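Local coordinates for UDP-4-amino-4,6-dideoxy-N-acetyl-beta-L-altrosamine transaminase (Helicobacter pylori, PDB 2FNU), which catalyses the pyridoxal-phosphate-dependent amino transfer that yields UDP-4-amino-4,6-dideoxy-N-acetyl-beta-L-altrosamine, the second step in making pseudaminic acid for flagellin modification, at residues 253-264 with 347-355; 183-191 with 235-246. All coordinates share one frame; numbering follows the deposited sequence.

Interaction 1: 253-264 with 347-355; sequences REEAALTYDRIF and LPCHANLNL
The ring of Tyr260 has CD1 of Leu347 over one face and the carbonyl oxygen of Pro348 at its edge, in the ring plane. The Phe264 ring receives the same Leu347 methyl near its plane, with CE2 3.6 Å from CD1. Leu347 thus fits between two aromatic side chains one helical turn apart. The guanidinium of Arg262 has CD1 of Leu355 at its edge and CA of Thr259 against one face. CB of Leu353 lies over one face of the His350 ring, offset toward its rim, and CB of Asn352 is at the edge. Water 1 lies in the guanidinium plane of Arg253.

The hydroxyl of Tyr260 donates to Pro348 O over 2.6 Å. It meets a lone pair in the carbonyl plane, at a C=O...O angle of 135°. CB of Leu347 sits 3.9 Å from the same OH. Tyr260 is also covered by Ile361 and Ala362 of helix 355-370 and meets the ring of Tyr286.

At the other end of the contact, CG of Arg253 rests 3.6 Å from the backbone N of Ala351. The arginine side chain then bends at chi3 (-62°), which carries NH1 to water 1 at 2.8 Å. This water also accepts from Ala351 N. The NE of Arg253 bonds to Ser282 O. Leu355, more exposed, lays CD1 3.4 Å from OG1 of Thr259, the two side chains crossing at about a right angle.

The 347-355 connection between strand 344-347 and helix 355-370 is therefore laid along helix 246-264. One short phenol-to-carbonyl bond gives the buried Tyr260 hydroxyl its acceptor and pins the end of the ring; packing by Leu347 and Tyr286 would hinder its turning.

Interaction 2: 183-191 with 235-246; sequences KPITTAEGG and QSALGLSQLKKA. With PMP (4'-deoxy-4'-aminopyridoxal-5'-phosphate), chain E.
This is a buried packing contact between the loop that carries the cofactor lysine and one side of helix 233-244, continuing to Ala246 just beyond it. Ile185 fills the middle. Its CB lies 3.8 Å from CB of Gln242. CD1 meets CB of Leu243 near the end of the helix, and CG2 meets CB of Ala246 at 3.9 Å, where the next helix starts.

Gln242 bends at chi2 (-99°), which brings OE1 back to the loop. OE1 accepts from Thr186 N at 3.0 Å, with the donor tilted 17° from the amide carbonyl plane. The NE2 end is held by Asp15 and by Cys10 O, so both ends of this buried amide are engaged. Thr186 O is different: it lies 3.4 Å from CG of Leu238 and has no polar partner in the model.

Thr186 OG1 accepts from Ala188 N, forming an ST turn, and also bonds to Phe179 O. The loop joins strands 174-178 and 191-195 of the mixed seven-stranded sheet of this PLP-dependent aminotransferase fold. Lys183, the attachment residue, is not linked here; its NZ donates to O3 of the PMP cofactor at 3.2 Å.

Further along, CG2 of Thr187 packs 3.5 Å from CA of Gly239, where the helix has no side chain. The Thr187 hydroxyl donates forward to Glu189 O, from above the carbonyl plane. The carboxylate of Glu189 leads across the dimer interface, to Thr29 and Arg230 of the second subunit.

Overall arrangement
Both segments of interaction 2 come earlier in the chain than those of interaction 1, and the two centres lie 22 Å apart. Their helices, 233-244 and 246-264, are consecutive, separated by Lys245. The first packs on the loop between strands 174-178 and 191-195 of the mixed sheet; the second packs on the connection into helix 355-370. The two contacts touch through Arg253 NH1 and Pro184 O, 3.3 Å apart, probably a hydrogen bond. Interaction 2 holds Lys183 and Gly190 of the PMP pocket. Interaction 1 is further out, with the His350 side chain about 8 Å from the bound UDP-N-acetylglucosamine and the Pro348 side chain about 5 Å from that of substrate-binding Tyr6.

Interaction 1: 253-264 with 347-355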
loop_
_atom_site.group_PDB
_atom_site.type_symbol
_atom_site.label_atom_id
_atom_site.label_comp_id
_atom_site.label_asym_id
_atom_site.label_seq_id
_atom_site.Cartn_x
_atom_site.Cartn_y
_atom_site.Cartn_z
ATOM N N ARG B 253 16.175 -17.069 16.689
ATOM C CA ARG B 253 17.158 -16.687 15.683
ATOM C C ARG B 253 18.545 -16.534 16.315
ATOM O O ARG B 253 19.553 -16.917 15.718
ATOM C CB ARG B 253 16.724 -15.422 14.941
ATOM C CG ARG B 253 15.456 -15.624 14.097
ATOM C CD ARG B 253 15.199 -14.438 13.162
ATOM N NE ARG B 253 14.994 -13.215 13.925
ATOM C CZ ARG B 253 13.816 -12.784 14.374
ATOM N NH1 ARG B 253 12.686 -13.463 14.115
ATOM N NH2 ARG B 253 13.779 -11.661 15.084
ATOM N N GLU B 254 18.587 -16.010 17.542
ATOM C CA GLU B 254 19.878 -15.889 18.244
ATOM C C GLU B 254 20.503 -17.264 18.480
ATOM O O GLU B 254 21.719 -17.429 18.309
ATOM C CB GLU B 254 19.718 -15.108 19.556
ATOM C CG GLU B 254 20.974 -15.035 20.442
ATOM C CD GLU B 254 22.110 -14.204 19.863
ATOM O OE1 GLU B 254 21.897 -13.442 18.885
ATOM O OE2 GLU B 254 23.236 -14.298 20.413
ATOM N N GLU B 255 19.679 -18.241 18.844
ATOM C CA GLU B 255 20.184 -19.596 19.077
ATOM C C GLU B 255 20.721 -20.207 17.793
ATOM O O GLU B 255 21.770 -20.858 17.807
ATOM C CB GLU B 255 19.135 -20.459 19.786
ATOM C CG GLU B 255 19.090 -20.089 21.275
ATOM C CD GLU B 255 17.793 -20.437 21.985
ATOM O OE1 GLU B 255 17.634 -19.968 23.134
ATOM O OE2 GLU B 255 16.944 -21.152 21.416
ATOM N N ALA B 256 20.031 -19.970 16.678
ATOM C CA ALA B 256 20.499 -20.457 15.382
ATOM C C ALA B 256 21.825 -19.795 15.044
ATOM O O ALA B 256 22.765 -20.464 14.613
ATOM C CB ALA B 256 19.468 -20.146 14.298
ATOM N N ALA B 257 21.905 -18.477 15.247
ATOM C CA ALA B 257 23.146 -17.749 14.971
ATOM C C ALA B 257 24.313 -18.279 15.799
ATOM O O ALA B 257 25.437 -18.419 15.305
ATOM C CB ALA B 257 22.950 -16.261 15.232
ATOM N N LEU B 258 24.046 -18.569 17.068
ATOM C CA LEU B 258 25.100 -19.087 17.942
ATOM C C LEU B 258 25.583 -20.458 17.482
ATOM O O LEU B 258 26.776 -20.785 17.626
ATOM C CB LEU B 258 24.629 -19.141 19.400
ATOM C CG LEU B 258 24.456 -17.766 20.051
ATOM C CD1 LEU B 258 23.698 -17.933 21.371
ATOM C CD2 LEU B 258 25.787 -17.013 20.254
ATOM N N THR B 259 24.664 -21.274 16.955
ATOM C CA THR B 259 25.041 -22.590 16.421
ATOM C C THR B 259 25.944 -22.434 15.202
ATOM O O THR B 259 26.988 -23.079 15.109
ATOM C CB THR B 259 23.796 -23.421 16.097
ATOM O OG1 THR B 259 23.121 -23.686 17.325
ATOM C CG2 THR B 259 24.162 -24.749 15.439
ATOM N N TYR B 260 25.564 -21.572 14.261
ATOM C CA TYR B 260 26.485 -21.277 13.176
ATOM C C TYR B 260 27.850 -20.809 13.700
ATOM O O TYR B 260 28.891 -21.241 13.202
ATOM C CB TYR B 260 25.923 -20.150 12.322
ATOM C CG TYR B 260 24.860 -20.492 11.298
ATOM C CD1 TYR B 260 25.084 -21.451 10.307
ATOM C CD2 TYR B 260 23.658 -19.778 11.257
ATOM C CE1 TYR B 260 24.130 -21.713 9.322
ATOM C CE2 TYR B 260 22.688 -20.050 10.280
ATOM C CZ TYR B 260 22.942 -21.011 9.309
ATOM O OH TYR B 260 22.012 -21.258 8.319
ATOM N N ASP B 261 27.841 -19.892 14.673
ATOM C CA ASP B 261 29.097 -19.360 15.231
ATOM C C ASP B 261 29.979 -20.512 15.722
ATOM O O ASP B 261 31.189 -20.534 15.441
ATOM C CB ASP B 261 28.835 -18.416 16.398
ATOM C CG ASP B 261 28.233 -17.079 15.977
ATOM O OD1 ASP B 261 28.084 -16.775 14.769
ATOM O OD2 ASP B 261 27.914 -16.312 16.910
ATOM N N ARG B 262 29.376 -21.463 16.441
ATOM C CA ARG B 262 30.179 -22.565 17.000
ATOM C C ARG B 262 30.831 -23.363 15.881
ATOM O O ARG B 262 32.032 -23.685 15.944
ATOM C CB ARG B 262 29.338 -23.498 17.869
ATOM C CG ARG B 262 28.887 -22.894 19.180
ATOM C CD ARG B 262 28.339 -23.988 20.090
ATOM N NE ARG B 262 27.237 -24.752 19.491
ATOM C CZ ARG B 262 25.968 -24.349 19.465
ATOM N NH1 ARG B 262 25.625 -23.167 19.991
ATOM N NH2 ARG B 262 25.036 -25.135 18.912
ATOM N N ILE B 263 30.049 -23.695 14.853
ATOM C CA ILE B 263 30.552 -24.557 13.792
ATOM C C ILE B 263 31.545 -23.824 12.892
ATOM O O ILE B 263 32.503 -24.435 12.398
ATOM C CB ILE B 263 29.363 -25.146 12.976
ATOM C CG1 ILE B 263 28.522 -26.047 13.904
ATOM C CG2 ILE B 263 29.836 -25.916 11.742
ATOM C CD1 ILE B 263 27.155 -26.444 13.365
ATOM N N PHE B 264 31.332 -22.517 12.702
ATOM C CA PHE B 264 32.192 -21.701 11.858
ATOM C C PHE B 264 33.420 -21.120 12.559
ATOM O O PHE B 264 34.248 -20.485 11.903
ATOM C CB PHE B 264 31.381 -20.522 11.277
ATOM C CG PHE B 264 30.299 -20.934 10.319
ATOM C CD1 PHE B 264 30.383 -22.124 9.600
ATOM C CD2 PHE B 264 29.197 -20.105 10.108
ATOM C CE1 PHE B 264 29.382 -22.498 8.692
ATOM C CE2 PHE B 264 28.189 -20.460 9.198
ATOM C CZ PHE B 264 28.286 -21.650 8.488
ATOM N N LEU B 347 23.000 -16.377 5.104
ATOM C CA LEU B 347 22.612 -17.781 5.278
ATOM C C LEU B 347 21.240 -17.938 5.915
ATOM O O LEU B 347 20.772 -17.036 6.631
ATOM C CB LEU B 347 23.649 -18.496 6.148
ATOM C CG LEU B 347 25.088 -18.496 5.619
ATOM C CD1 LEU B 347 25.977 -19.239 6.621
ATOM C CD2 LEU B 347 25.196 -19.163 4.250
ATOM N N PRO B 348 20.582 -19.090 5.690
ATOM C CA PRO B 348 19.268 -19.259 6.312
ATOM C C PRO B 348 19.251 -18.972 7.815
ATOM O O PRO B 348 20.068 -19.493 8.579
ATOM C CB PRO B 348 18.910 -20.721 6.009
ATOM C CG PRO B 348 19.652 -21.009 4.707
ATOM C CD PRO B 348 20.959 -20.251 4.855
ATOM N N CYS B 349 18.314 -18.130 8.225
ATOM C CA CYS B 349 18.240 -17.703 9.607
ATOM C C CYS B 349 16.826 -17.178 9.818
ATOM O O CYS B 349 16.453 -16.159 9.240
ATOM C CB CYS B 349 19.262 -16.602 9.877
ATOM S SG CYS B 349 19.233 -16.020 11.593
ATOM N N HIS B 350 16.032 -17.922 10.579
ATOM C CA HIS B 350 14.663 -17.540 10.962
ATOM C C HIS B 350 14.242 -18.395 12.158
ATOM O O HIS B 350 14.920 -19.367 12.517
ATOM C CB HIS B 350 13.673 -17.687 9.801
ATOM C CG HIS B 350 13.610 -19.070 9.243
ATOM N ND1 HIS B 350 12.848 -20.068 9.816
ATOM C CD2 HIS B 350 14.213 -19.624 8.161
ATOM C CE1 HIS B 350 12.985 -21.178 9.109
ATOM N NE2 HIS B 350 13.817 -20.940 8.108
ATOM N N ALA B 351 13.148 -18.009 12.806
ATOM C CA ALA B 351 12.796 -18.613 14.095
ATOM C C ALA B 351 12.395 -20.080 14.007
ATOM O O ALA B 351 12.367 -20.772 15.028
ATOM C CB ALA B 351 11.696 -17.820 14.757
ATOM N N ASN B 352 12.069 -20.553 12.811
ATOM C CA ASN B 352 11.654 -21.957 12.664
ATOM C C ASN B 352 12.757 -22.885 12.187
ATOM O O ASN B 352 12.501 -24.062 11.912
ATOM C CB ASN B 352 10.441 -22.081 11.750
ATOM C CG ASN B 352 9.118 -21.808 12.481
ATOM O OD1 ASN B 352 9.040 -21.873 13.715
ATOM N ND2 ASN B 352 8.072 -21.533 11.715
ATOM N N LEU B 353 13.978 -22.372 12.103
ATOM C CA LEU B 353 15.115 -23.173 11.681
ATOM C C LEU B 353 15.689 -23.886 12.899
ATOM O O LEU B 353 16.353 -23.261 13.734
ATOM C CB LEU B 353 16.158 -22.252 11.044
ATOM C CG LEU B 353 17.237 -22.871 10.161
ATOM C CD1 LEU B 353 16.618 -23.560 8.946
ATOM C CD2 LEU B 353 18.221 -21.772 9.752
ATOM N N ASN B 354 15.416 -25.186 13.001
ATOM C CA ASN B 354 15.788 -25.925 14.216
ATOM C C ASN B 354 17.279 -26.258 14.281
ATOM O O ASN B 354 18.026 -26.077 13.313
ATOM C CB ASN B 354 14.898 -27.160 14.438
ATOM C CG ASN B 354 15.109 -28.250 13.401
ATOM O OD1 ASN B 354 16.117 -28.277 12.701
ATOM N ND2 ASN B 354 14.160 -29.176 13.317
ATOM N N LEU B 355 17.705 -26.744 15.434
ATOM C CA LEU B 355 19.120 -26.972 15.675
ATOM C C LEU B 355 19.752 -27.920 14.660
ATOM O O LEU B 355 20.838 -27.660 14.139
ATOM C CB LEU B 355 19.317 -27.474 17.113
ATOM C CG LEU B 355 20.710 -27.922 17.542
ATOM C CD1 LEU B 355 21.678 -26.779 17.430
ATOM C CD2 LEU B 355 20.665 -28.436 18.964
HETATM O O HOH W 1 11.977 -15.418 12.170
#

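Interaction 2: 183-191 with 235-246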
loop_
_atom_site.group_PDB
_atom_site.type_symbol
_atom_site.label_atom_id
_atom_site.label_comp_id
_atom_site.label_asym_id
_atom_site.label_seq_id
_atom_site.Cartn_x
_atom_site.Cartn_y
_atom_site.Cartn_z
ATOM N N LYS B 183 10.433 -10.782 7.628
ATOM C CA LYS B 183 11.046 -9.897 8.624
ATOM C C LYS B 183 10.896 -10.415 10.062
ATOM O O LYS B 183 10.246 -11.446 10.288
ATOM C CB LYS B 183 10.491 -8.486 8.476
ATOM C CG LYS B 183 10.964 -7.776 7.194
ATOM C CD LYS B 183 12.423 -7.370 7.258
ATOM C CE LYS B 183 12.796 -6.511 6.042
ATOM N NZ LYS B 183 14.113 -6.874 5.496
ATOM N N PRO B 184 11.547 -9.752 11.029
ATOM C CA PRO B 184 11.519 -10.275 12.404
ATOM C C PRO B 184 10.140 -10.659 12.939
ATOM O O PRO B 184 10.008 -11.675 13.627
ATOM C CB PRO B 184 12.178 -9.150 13.207
ATOM C CG PRO B 184 13.239 -8.647 12.237
ATOM C CD PRO B 184 12.464 -8.592 10.919
ATOM N N ILE B 185 9.131 -9.843 12.644
ATOM C CA ILE B 185 7.731 -10.280 12.788
ATOM C C ILE B 185 7.055 -9.886 11.496
ATOM O O ILE B 185 7.568 -9.030 10.763
ATOM C CB ILE B 185 6.967 -9.650 13.982
ATOM C CG1 ILE B 185 6.834 -8.130 13.814
ATOM C CG2 ILE B 185 7.589 -10.088 15.322
ATOM C CD1 ILE B 185 5.843 -7.473 14.819
ATOM N N THR B 186 5.887 -10.464 11.228
ATOM C CA THR B 186 5.231 -10.204 9.949
ATOM C C THR B 186 3.742 -9.902 10.033
ATOM O O THR B 186 3.048 -10.365 10.941
ATOM C CB THR B 186 5.436 -11.375 8.962
ATOM O OG1 THR B 186 4.997 -10.971 7.662
ATOM C CG2 THR B 186 4.625 -12.619 9.390
ATOM N N THR B 187 3.285 -9.116 9.065
ATOM C CA THR B 187 1.866 -8.909 8.783
ATOM C C THR B 187 1.602 -9.254 7.298
ATOM O O THR B 187 0.644 -8.733 6.706
ATOM C CB THR B 187 1.459 -7.442 9.083
ATOM O OG1 THR B 187 2.212 -6.537 8.254
ATOM C CG2 THR B 187 1.739 -7.115 10.541
ATOM N N ALA B 188 2.460 -10.122 6.729
ATOM C CA ALA B 188 2.518 -10.497 5.297
ATOM C C ALA B 188 3.165 -9.409 4.441
ATOM O O ALA B 188 4.187 -9.648 3.797
ATOM C CB ALA B 188 1.137 -10.912 4.739
ATOM N N GLU B 189 2.536 -8.239 4.399
ATOM C CA GLU B 189 3.202 -6.992 3.985
ATOM C C GLU B 189 2.833 -6.003 5.069
ATOM O O GLU B 189 1.720 -6.019 5.595
ATOM C CB GLU B 189 2.685 -6.465 2.642
ATOM C CG GLU B 189 2.971 -7.375 1.428
ATOM C CD GLU B 189 4.345 -7.155 0.805
ATOM O OE1 GLU B 189 5.170 -6.350 1.337
ATOM O OE2 GLU B 189 4.619 -7.840 -0.208
ATOM N N GLY B 190 3.761 -5.141 5.411
ATOM C CA GLY B 190 3.448 -4.072 6.352
ATOM C C GLY B 190 4.669 -3.279 6.740
ATOM O O GLY B 190 5.803 -3.702 6.499
ATOM N N GLY B 191 4.432 -2.126 7.357
ATOM C CA GLY B 191 5.551 -1.374 7.935
ATOM C C GLY B 191 5.051 -0.427 8.982
ATOM O O GLY B 191 3.843 -0.349 9.258
ATOM N N GLN B 235 -4.284 -7.894 8.892
ATOM C CA GLN B 235 -2.836 -7.833 9.056
ATOM C C GLN B 235 -2.467 -7.274 10.418
ATOM O O GLN B 235 -1.453 -7.663 10.984
ATOM C CB GLN B 235 -2.232 -6.899 8.031
ATOM C CG GLN B 235 -2.425 -7.272 6.616
ATOM C CD GLN B 235 -1.988 -6.126 5.713
ATOM O OE1 GLN B 235 -0.981 -6.236 5.019
ATOM N NE2 GLN B 235 -2.729 -5.001 5.750
ATOM N N SER B 236 -3.262 -6.337 10.934
ATOM C CA SER B 236 -2.992 -5.769 12.263
ATOM C C SER B 236 -3.148 -6.822 13.361
ATOM O O SER B 236 -2.399 -6.838 14.344
ATOM C CB SER B 236 -3.926 -4.592 12.535
ATOM O OG SER B 236 -3.647 -3.526 11.642
ATOM N N ALA B 237 -4.127 -7.709 13.204
ATOM C CA ALA B 237 -4.300 -8.805 14.165
ATOM C C ALA B 237 -3.091 -9.731 14.128
ATOM O O ALA B 237 -2.595 -10.175 15.170
ATOM C CB ALA B 237 -5.564 -9.600 13.815
ATOM N N LEU B 238 -2.625 -10.040 12.916
ATOM C CA LEU B 238 -1.418 -10.820 12.759
ATOM C C LEU B 238 -0.227 -10.128 13.422
ATOM O O LEU B 238 0.547 -10.751 14.156
ATOM C CB LEU B 238 -1.180 -11.075 11.271
ATOM C CG LEU B 238 -0.006 -11.960 10.901
ATOM C CD1 LEU B 238 0.031 -13.229 11.776
ATOM C CD2 LEU B 238 -0.066 -12.303 9.393
ATOM N N GLY B 239 -0.081 -8.831 13.173
ATOM C CA GLY B 239 1.036 -8.082 13.778
ATOM C C GLY B 239 1.047 -8.077 15.291
ATOM O O GLY B 239 2.102 -8.272 15.909
ATOM N N LEU B 240 -0.122 -7.833 15.887
ATOM C CA LEU B 240 -0.279 -7.830 17.346
ATOM C C LEU B 240 0.121 -9.181 17.920
ATOM O O LEU B 240 0.848 -9.253 18.916
ATOM C CB LEU B 240 -1.732 -7.562 17.733
ATOM C CG LEU B 240 -2.239 -6.200 18.164
ATOM C CD1 LEU B 240 -3.752 -6.318 18.329
ATOM C CD2 LEU B 240 -1.587 -5.769 19.466
ATOM N N SER B 241 -0.348 -10.254 17.280
ATOM C CA SER B 241 -0.106 -11.607 17.781
ATOM C C SER B 241 1.367 -11.974 17.657
ATOM O O SER B 241 1.961 -12.566 18.577
ATOM C CB SER B 241 -0.992 -12.611 17.024
ATOM O OG SER B 241 -0.831 -13.914 17.556
ATOM N N GLN B 242 1.974 -11.610 16.531
ATOM C CA GLN B 242 3.407 -11.822 16.344
ATOM C C GLN B 242 4.245 -10.989 17.328
ATOM O O GLN B 242 5.234 -11.476 17.896
ATOM C CB GLN B 242 3.774 -11.454 14.900
ATOM C CG GLN B 242 3.314 -12.498 13.876
ATOM C CD GLN B 242 4.443 -13.414 13.479
ATOM O OE1 GLN B 242 5.444 -12.971 12.897
ATOM N NE2 GLN B 242 4.318 -14.713 13.808
ATOM N N LEU B 243 3.856 -9.734 17.538
ATOM C CA LEU B 243 4.615 -8.838 18.420
ATOM C C LEU B 243 4.656 -9.380 19.846
ATOM O O LEU B 243 5.672 -9.240 20.531
ATOM C CB LEU B 243 4.031 -7.415 18.404
ATOM C CG LEU B 243 4.789 -6.391 19.241
ATOM C CD1 LEU B 243 6.221 -6.189 18.745
ATOM C CD2 LEU B 243 4.027 -5.084 19.193
ATOM N N LYS B 244 3.568 -10.016 20.280
ATOM C CA LYS B 244 3.509 -10.587 21.641
ATOM C C LYS B 244 4.598 -11.630 21.874
ATOM O O LYS B 244 4.987 -11.870 23.028
ATOM C CB LYS B 244 2.138 -11.213 21.907
ATOM C CG LYS B 244 1.066 -10.185 22.244
ATOM C CD LYS B 244 -0.330 -10.799 22.291
ATOM C CE LYS B 244 -1.358 -9.723 22.668
ATOM N NZ LYS B 244 -2.770 -10.006 22.255
ATOM N N LYS B 245 5.066 -12.269 20.797
ATOM C CA LYS B 245 6.156 -13.245 20.922
ATOM C C LYS B 245 7.439 -12.801 20.229
ATOM O O LYS B 245 8.319 -13.630 19.968
ATOM C CB LYS B 245 5.729 -14.637 20.419
ATOM C CG LYS B 245 5.239 -14.673 19.000
ATOM C CD LYS B 245 4.993 -16.101 18.530
ATOM C CE LYS B 245 4.074 -16.093 17.328
ATOM N NZ LYS B 245 2.639 -15.889 17.727
ATOM N N ALA B 246 7.569 -11.502 19.951
ATOM C CA ALA B 246 8.768 -11.040 19.237
ATOM C C ALA B 246 10.077 -11.425 19.958
ATOM O O ALA B 246 11.031 -11.816 19.306
ATOM C CB ALA B 246 8.697 -9.520 18.971
HETATM N N1 PMP E . 14.406 -0.968 3.816
HETATM C C2 PMP E . 15.127 -2.118 4.005
HETATM C C2A PMP E . 16.467 -2.026 4.698
HETATM C C3 PMP E . 14.600 -3.339 3.562
HETATM O O3 PMP E . 15.286 -4.502 3.768
HETATM C C4 PMP E . 13.347 -3.385 2.905
HETATM C C4A PMP E . 12.793 -4.675 2.338
HETATM N N4A PMP E . 13.832 -5.561 1.860
HETATM C C5 PMP E . 12.608 -2.204 2.784
HETATM C C6 PMP E . 13.136 -1.023 3.302
HETATM C C5A PMP E . 11.238 -2.180 2.130
HETATM O O4P PMP E . 10.328 -2.735 3.062
HETATM P P PMP E . 8.924 -3.345 2.544
HETATM O O1P PMP E . 9.259 -4.667 1.896
HETATM O O2P PMP E . 8.121 -3.563 3.791
HETATM O O3P PMP E . 8.268 -2.361 1.614
HETATM O O HOH W 2 11.305 -11.097 16.391
#